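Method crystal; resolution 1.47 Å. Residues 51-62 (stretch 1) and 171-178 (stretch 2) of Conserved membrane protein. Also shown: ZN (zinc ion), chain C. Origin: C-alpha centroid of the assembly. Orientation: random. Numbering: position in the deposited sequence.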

ATOM      1  N   ILE A  51      -8.950   4.145   1.905  1.00 19.88           N
ATOM      2  CA  ILE A  51      -7.672   3.749   2.528  1.00 18.83           C
ATOM      3  C   ILE A  51      -7.705   3.873   4.069  1.00 19.07           C
ATOM      4  O   ILE A  51      -7.197   2.996   4.735  1.00 18.79           O
ATOM      5  CB  ILE A  51      -6.466   4.531   1.888  1.00 18.82           C
ATOM      6  CG1 ILE A  51      -5.132   4.139   2.501  1.00 19.46           C
ATOM      7  CG2 ILE A  51      -6.655   6.043   2.018  1.00 19.74           C
ATOM      8  CD1 ILE A  51      -4.730   2.669   2.332  1.00 20.23           C
ATOM      9  N   GLU A  52      -8.332   4.906   4.634  1.00 19.83           N
ATOM     10  CA  GLU A  52      -8.291   5.033   6.087  1.00 20.18           C
ATOM     11  C   GLU A  52      -9.028   3.844   6.735  1.00 20.74           C
ATOM     12  O   GLU A  52      -8.539   3.244   7.717  1.00 20.59           O
ATOM     13  CB  GLU A  52      -8.885   6.358   6.553  1.00 21.88           C
ATOM     14  CG  GLU A  52      -9.000   6.433   8.078  1.00 23.06           C
ATOM     15  CD  GLU A  52      -9.578   7.736   8.517  1.00 25.00           C
ATOM     16  OE1 GLU A  52     -10.441   8.331   7.811  1.00 27.51           O
ATOM     17  OE2 GLU A  52      -9.186   8.206   9.595  1.00 26.66           O
ATOM     18  N   ARG A  53     -10.223   3.533   6.221  1.00 21.29           N
ATOM     19  CA  ARG A  53     -11.007   2.398   6.768  1.00 21.70           C
ATOM     20  C   ARG A  53     -10.213   1.097   6.634  1.00 20.40           C
ATOM     21  O   ARG A  53     -10.199   0.265   7.567  1.00 21.41           O
ATOM     22  CB  ARG A  53     -12.386   2.310   6.085  1.00 24.54           C
ATOM     23  CG  ARG A  53     -13.292   1.170   6.514  1.00 28.69           C
ATOM     24  CD  ARG A  53     -13.778   1.316   7.921  1.00 33.35           C
ATOM     25  NE  ARG A  53     -14.558   2.543   8.113  1.00 37.52           N
ATOM     26  CZ  ARG A  53     -15.879   2.655   7.938  1.00 41.06           C
ATOM     27  NH1 ARG A  53     -16.614   1.605   7.543  1.00 42.23           N
ATOM     28  NH2 ARG A  53     -16.469   3.834   8.160  1.00 41.50           N
ATOM     29  N   ALA A  54      -9.509   0.900   5.519  1.00 20.23           N
ATOM     30  CA  ALA A  54      -8.721  -0.312   5.335  1.00 19.23           C
ATOM     31  C   ALA A  54      -7.598  -0.437   6.360  1.00 19.31           C
ATOM     32  O   ALA A  54      -7.383  -1.511   6.987  1.00 21.51           O
ATOM     33  CB  ALA A  54      -8.163  -0.398   3.897  1.00 20.12           C
ATOM     34  N   VAL A  55      -6.878   0.654   6.573  1.00 19.91           N
ATOM     35  CA  VAL A  55      -5.817   0.671   7.568  1.00 19.05           C
ATOM     36  C   VAL A  55      -6.362   0.403   8.962  1.00 19.56           C
ATOM     37  O   VAL A  55      -5.796  -0.423   9.712  1.00 19.74           O
ATOM     38  CB  VAL A  55      -5.107   2.056   7.532  1.00 20.08           C
ATOM     39  CG1 VAL A  55      -4.173   2.203   8.732  1.00 21.31           C
ATOM     40  CG2 VAL A  55      -4.336   2.246   6.214  1.00 19.73           C
ATOM     41  N   LEU A  56      -7.421   1.110   9.351  1.00 20.68           N
ATOM     42  CA  LEU A  56      -7.991   0.891  10.680  1.00 20.09           C
ATOM     43  C   LEU A  56      -8.468  -0.533  10.872  1.00 20.94           C
ATOM     44  O   LEU A  56      -8.196  -1.143  11.918  1.00 21.99           O
ATOM     45  CB  LEU A  56      -9.138   1.857  10.959  1.00 20.95           C
ATOM     46  CG  LEU A  56      -8.737   3.323  10.969  1.00 23.55           C
ATOM     47  CD1 LEU A  56      -9.967   4.272  11.024  1.00 25.38           C
ATOM     48  CD2 LEU A  56      -7.851   3.571  12.189  1.00 24.81           C
ATOM     49  N   LYS A  57      -9.111  -1.118   9.867  1.00 20.67           N
ATOM     50  CA  LYS A  57      -9.554  -2.522  10.013  1.00 21.54           C
ATOM     51  C   LYS A  57      -8.343  -3.449  10.111  1.00 22.32           C
ATOM     52  O   LYS A  57      -8.337  -4.391  10.915  1.00 22.91           O
ATOM     53  CB  LYS A  57     -10.453  -2.966   8.849  1.00 23.80           C
ATOM     54  CG  LYS A  57     -11.884  -2.379   8.910  1.00 27.33           C
ATOM     55  CD  LYS A  57     -12.681  -2.704   7.639  1.00 33.35           C
ATOM     56  CE  LYS A  57     -12.884  -4.222   7.497  1.00 38.30           C
ATOM     57  NZ  LYS A  57     -13.554  -4.822   8.706  1.00 43.18           N
ATOM     58  N   ASP A  58      -7.289  -3.195   9.333  1.00 20.77           N
ATOM     59  CA  ASP A  58      -6.139  -4.122   9.378  1.00 21.26           C
ATOM     60  C   ASP A  58      -5.378  -4.056  10.701  1.00 20.84           C
ATOM     61  O   ASP A  58      -4.770  -5.035  11.115  1.00 22.47           O
ATOM     62  CB  ASP A  58      -5.194  -3.874   8.188  1.00 20.39           C
ATOM     63  CG  ASP A  58      -5.768  -4.348   6.901  1.00 21.23           C
ATOM     64  OD1 ASP A  58      -6.548  -5.317   6.944  1.00 21.54           O
ATOM     65  OD2 ASP A  58      -5.433  -3.813   5.847  1.00 20.53           O
ATOM     66  N   LEU A  59      -5.477  -2.921  11.406  1.00 21.70           N
ATOM     67  CA  LEU A  59      -4.884  -2.791  12.745  1.00 22.89           C
ATOM     68  C   LEU A  59      -5.878  -3.122  13.846  1.00 24.69           C
ATOM     69  O   LEU A  59      -5.603  -2.876  15.038  1.00 26.52           O
ATOM     70  CB  LEU A  59      -4.377  -1.352  12.950  1.00 23.93           C
ATOM     71  CG  LEU A  59      -3.225  -1.054  11.973  1.00 23.05           C
ATOM     72  CD1 LEU A  59      -2.916   0.474  11.994  1.00 24.99           C
ATOM     73  CD2 LEU A  59      -2.056  -1.862  12.415  1.00 23.44           C
ATOM     74  N   HIS A  60      -7.021  -3.699  13.476  1.00 23.92           N
ATOM     75  CA  HIS A  60      -8.091  -4.057  14.441  1.00 24.90           C
ATOM     76  C   HIS A  60      -8.599  -2.900  15.277  1.00 24.81           C
ATOM     77  O   HIS A  60      -8.952  -3.081  16.459  1.00 26.41           O
ATOM     78  CB  HIS A  60      -7.642  -5.243  15.303  1.00 28.82           C
ATOM     79  CG  HIS A  60      -7.051  -6.352  14.481  1.00 30.98           C
ATOM     80  ND1 HIS A  60      -5.690  -6.526  14.318  1.00 35.87           N
ATOM     81  CD2 HIS A  60      -7.634  -7.288  13.702  1.00 31.34           C
ATOM     82  CE1 HIS A  60      -5.460  -7.573  13.537  1.00 34.26           C
ATOM     83  NE2 HIS A  60      -6.624  -8.058  13.152  1.00 33.72           N
ATOM     84  N   LEU A  61      -8.633  -1.723  14.657  1.00 24.16           N
ATOM     85  CA  LEU A  61      -9.115  -0.509  15.264  1.00 24.83           C
ATOM     86  C   LEU A  61     -10.473  -0.087  14.745  1.00 27.80           C
ATOM     87  O   LEU A  61     -10.903   1.039  14.988  1.00 29.56           O
ATOM     88  CB  LEU A  61      -8.113   0.609  15.025  1.00 24.12           C
ATOM     89  CG  LEU A  61      -6.805   0.416  15.804  1.00 23.25           C
ATOM     90  CD1 LEU A  61      -5.766   1.376  15.289  1.00 23.89           C
ATOM     91  CD2 LEU A  61      -7.024   0.615  17.266  1.00 26.83           C
ATOM     92  N   TYR A  62     -11.212  -0.978  14.102  1.00 28.30           N
ATOM     93  CA  TYR A  62     -12.513  -0.566  13.594  1.00 32.79           C
ATOM     94  C   TYR A  62     -13.609  -1.548  13.989  1.00 37.56           C
ATOM     95  O   TYR A  62     -13.475  -2.741  13.765  1.00 38.22           O
ATOM     96  CB  TYR A  62     -12.467  -0.381  12.067  1.00 35.13           C
ATOM     97  CG  TYR A  62     -13.747   0.236  11.609  1.00 40.62           C
ATOM     98  CD1 TYR A  62     -14.028   1.571  11.899  1.00 44.08           C
ATOM     99  CD2 TYR A  62     -14.724  -0.529  10.979  1.00 42.55           C
ATOM    100  CE1 TYR A  62     -15.224   2.144  11.538  1.00 46.13           C
ATOM    101  CE2 TYR A  62     -15.929   0.030  10.618  1.00 45.25           C
ATOM    102  CZ  TYR A  62     -16.174   1.369  10.905  1.00 47.63           C
ATOM    103  OH  TYR A  62     -17.367   1.953  10.544  1.00 50.69           O
ATOM    104  N   THR A 171      -3.248  10.979  12.385  1.00 20.08           N
ATOM    105  CA  THR A 171      -3.792  11.468  13.650  1.00 20.97           C
ATOM    106  C   THR A 171      -4.379  10.315  14.454  1.00 21.50           C
ATOM    107  O   THR A 171      -4.117  10.186  15.667  1.00 23.19           O
ATOM    108  CB  THR A 171      -4.835  12.523  13.373  1.00 22.65           C
ATOM    109  OG1 THR A 171      -4.160  13.640  12.769  1.00 25.47           O
ATOM    110  CG2 THR A 171      -5.516  13.003  14.711  1.00 24.94           C
ATOM    111  N   ARG A 172      -5.193   9.464  13.819  1.00 23.23           N
ATOM    112  CA  ARG A 172      -5.791   8.348  14.546  1.00 24.10           C
ATOM    113  C   ARG A 172      -4.784   7.336  15.067  1.00 23.31           C
ATOM    114  O   ARG A 172      -4.942   6.824  16.197  1.00 25.71           O
ATOM    115  CB  ARG A 172      -6.854   7.639  13.709  1.00 24.79           C
ATOM    116  CG  ARG A 172      -8.039   8.586  13.340  1.00 25.44           C
ATOM    117  CD  ARG A 172      -9.171   7.709  12.792  1.00 28.66           C
ATOM    118  NE  ARG A 172     -10.217   8.497  12.160  1.00 32.45           N
ATOM    119  CZ  ARG A 172     -11.155   9.097  12.854  1.00 30.31           C
ATOM    120  NH1 ARG A 172     -11.158   8.944  14.172  1.00 31.73           N
ATOM    121  NH2 ARG A 172     -12.120   9.792  12.262  1.00 32.07           N
ATOM    122  N   LEU A 173      -3.764   7.016  14.272  1.00 21.82           N
ATOM    123  CA  LEU A 173      -2.757   6.058  14.711  1.00 21.14           C
ATOM    124  C   LEU A 173      -1.869   6.654  15.795  1.00 21.75           C
ATOM    125  O   LEU A 173      -1.424   5.923  16.676  1.00 22.64           O
ATOM    126  CB  LEU A 173      -1.905   5.536  13.562  1.00 21.47           C
ATOM    127  CG  LEU A 173      -2.728   4.815  12.481  1.00 22.54           C
ATOM    128  CD1 LEU A 173      -1.787   4.132  11.535  1.00 21.75           C
ATOM    129  CD2 LEU A 173      -3.678   3.754  13.151  1.00 25.79           C
ATOM    130  N   GLY A 174      -1.619   7.971  15.755  1.00 22.47           N
ATOM    131  CA  GLY A 174      -0.859   8.603  16.838  1.00 22.57           C
ATOM    132  C   GLY A 174      -1.503   8.499  18.203  1.00 22.67           C
ATOM    133  O   GLY A 174      -0.834   8.515  19.256  1.00 24.37           O
ATOM    134  N   ASN A 175      -2.813   8.342  18.205  1.00 24.66           N
ATOM    135  CA  ASN A 175      -3.542   8.226  19.471  1.00 27.15           C
ATOM    136  C   ASN A 175      -3.411   6.804  20.050  1.00 25.50           C
ATOM    137  O   ASN A 175      -3.754   6.563  21.223  1.00 26.48           O
ATOM    138  CB  ASN A 175      -5.027   8.521  19.253  1.00 30.91           C
ATOM    139  CG  ASN A 175      -5.315   9.975  18.912  1.00 37.35           C
ATOM    140  OD1 ASN A 175      -4.581  10.886  19.302  1.00 40.94           O
ATOM    141  ND2 ASN A 175      -6.414  10.199  18.194  1.00 39.64           N
ATOM    142  N   VAL A 176      -2.988   5.862  19.226  1.00 22.35           N
ATOM    143  CA  VAL A 176      -2.899   4.449  19.639  1.00 23.32           C
ATOM    144  C   VAL A 176      -1.468   4.018  19.899  1.00 23.71           C
ATOM    145  O   VAL A 176      -1.210   3.241  20.824  1.00 24.49           O
ATOM    146  CB  VAL A 176      -3.550   3.523  18.549  1.00 24.78           C
ATOM    147  CG1 VAL A 176      -3.328   2.003  18.871  1.00 24.88           C
ATOM    148  CG2 VAL A 176      -5.050   3.857  18.424  1.00 26.00           C
ATOM    149  N   TYR A 177      -0.543   4.480  19.050  1.00 21.57           N
ATOM    150  CA  TYR A 177       0.885   4.164  19.149  1.00 21.19           C
ATOM    151  C   TYR A 177       1.585   5.410  19.642  1.00 22.18           C
ATOM    152  O   TYR A 177       1.873   6.303  18.835  1.00 22.68           O
ATOM    153  CB  TYR A 177       1.434   3.752  17.791  1.00 21.70           C
ATOM    154  CG  TYR A 177       0.740   2.502  17.292  1.00 22.31           C
ATOM    155  CD1 TYR A 177       1.204   1.249  17.616  1.00 25.28           C
ATOM    156  CD2 TYR A 177      -0.438   2.600  16.522  1.00 25.02           C
ATOM    157  CE1 TYR A 177       0.550   0.138  17.168  1.00 28.16           C
ATOM    158  CE2 TYR A 177      -1.102   1.506  16.078  1.00 27.91           C
ATOM    159  CZ  TYR A 177      -0.613   0.257  16.417  1.00 29.15           C
ATOM    160  OH  TYR A 177      -1.194  -0.929  16.032  1.00 34.75           O
ATOM    161  N   PRO A 178       1.856   5.493  20.943  1.00 21.78           N
ATOM    162  CA  PRO A 178       2.388   6.785  21.457  1.00 21.96           C
ATOM    163  C   PRO A 178       3.811   7.100  21.010  1.00 21.81           C
ATOM    164  O   PRO A 178       4.551   6.193  20.594  1.00 22.97           O
ATOM    165  CB  PRO A 178       2.365   6.585  22.997  1.00 22.87           C
ATOM    166  CG  PRO A 178       1.399   5.497  23.193  1.00 22.68           C
ATOM    167  CD  PRO A 178       1.641   4.541  22.046  1.00 21.92           C
TER
HETATM  168 ZN    ZN C 402      -6.580  -9.699  12.052  1.00 35.40          ZN
HETATM  169  O   HOH W   1     -12.268   9.891   9.146  1.00 37.39           O

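The contact is a small side-chain interface, burying 354 Å² summed over both sides, in which a leucine-rich apolar cluster centred on Leu 173 is flanked by one salt bridge between Glu 52 and Arg 172.

The backbones stay well apart. The nearest CA atoms are those of Leu 56 and Leu 173 at 8.4 Å, and those of Leu 61 and Val 176 at 9.1 Å; no backbone hydrogen bond crosses between the stretches, so side chains span the whole gap. Residues 51-58 form a helix, supported by i to i-4 bonds such as Leu 56 N to Glu 52 O at 2.9 Å. Leu 59 is the first residue to leave helical phi/psi, at -93/12, and His 60 follows at 56/35, a left-handed conformation. The turn is tied back to the helix by a hydrogen bond from Leu 61 N to Leu 56 O at 2.8 Å, and Leu 56, Leu 59 and Leu 61 all reach Leu 173. Stretch 2 enters as a helix, and after it Tyr 177 N bonds Leu 173 O at 2.9 Å.

Leu 173 is the hub, with 62 Å² covered by the other stretch, the largest value for any residue here. Its CA-to-CB bond points sideways, yet chi angles of -60° (m) and -170° (t) bring its end nearer. Leu 173 CD2 lies 3.6 Å from Leu 59 CD1, 3.8 Å from Leu 61 CD1 and 4.3 Å from Leu 56 CD2, while CD1 of Leu 173 lies 4.2 Å from Val 55 CG1. These are van der Waals separations between methyl groups, and all five residues are buried, as expected of packing that keeps apolar surface from water. All four leucines share the m, t rotamer.

Further along, Leu 61 CD2 meets Val 176 CG2 at 4.0 Å, with both CA-to-CB bonds pointing toward the opposing stretch. Tyr 177 brings a polar atom to the apolar group: its OH sits 3.8 Å from Leu 59 CD2, a contact that involves no hydrogen bond between the two residues.

The polar flank pairs Arg 172 with Glu 52. Arg 172 NE donates to Glu 52 OE2 at 2.8 Å with an N-H...O angle of 142°, and the opposite charges make this a salt bridge. OE2 approaches the guanidinium at its edge, near the plane, where the N-H bonds point. Water 1 makes a second link between the same side chains, donating to Glu 52 OE1 at 2.7 Å and accepting from Arg 172 NH2 at 3.1 Å. Arg 172 also has an apolar part in the interface, since its CD lies 3.9 Å from Leu 56 CD1.

His 60 makes no contact with stretch 2; its NE2 binds the zinc ion ZN at 2.0 Å, with three further ligand atoms coming from elsewhere in the structure.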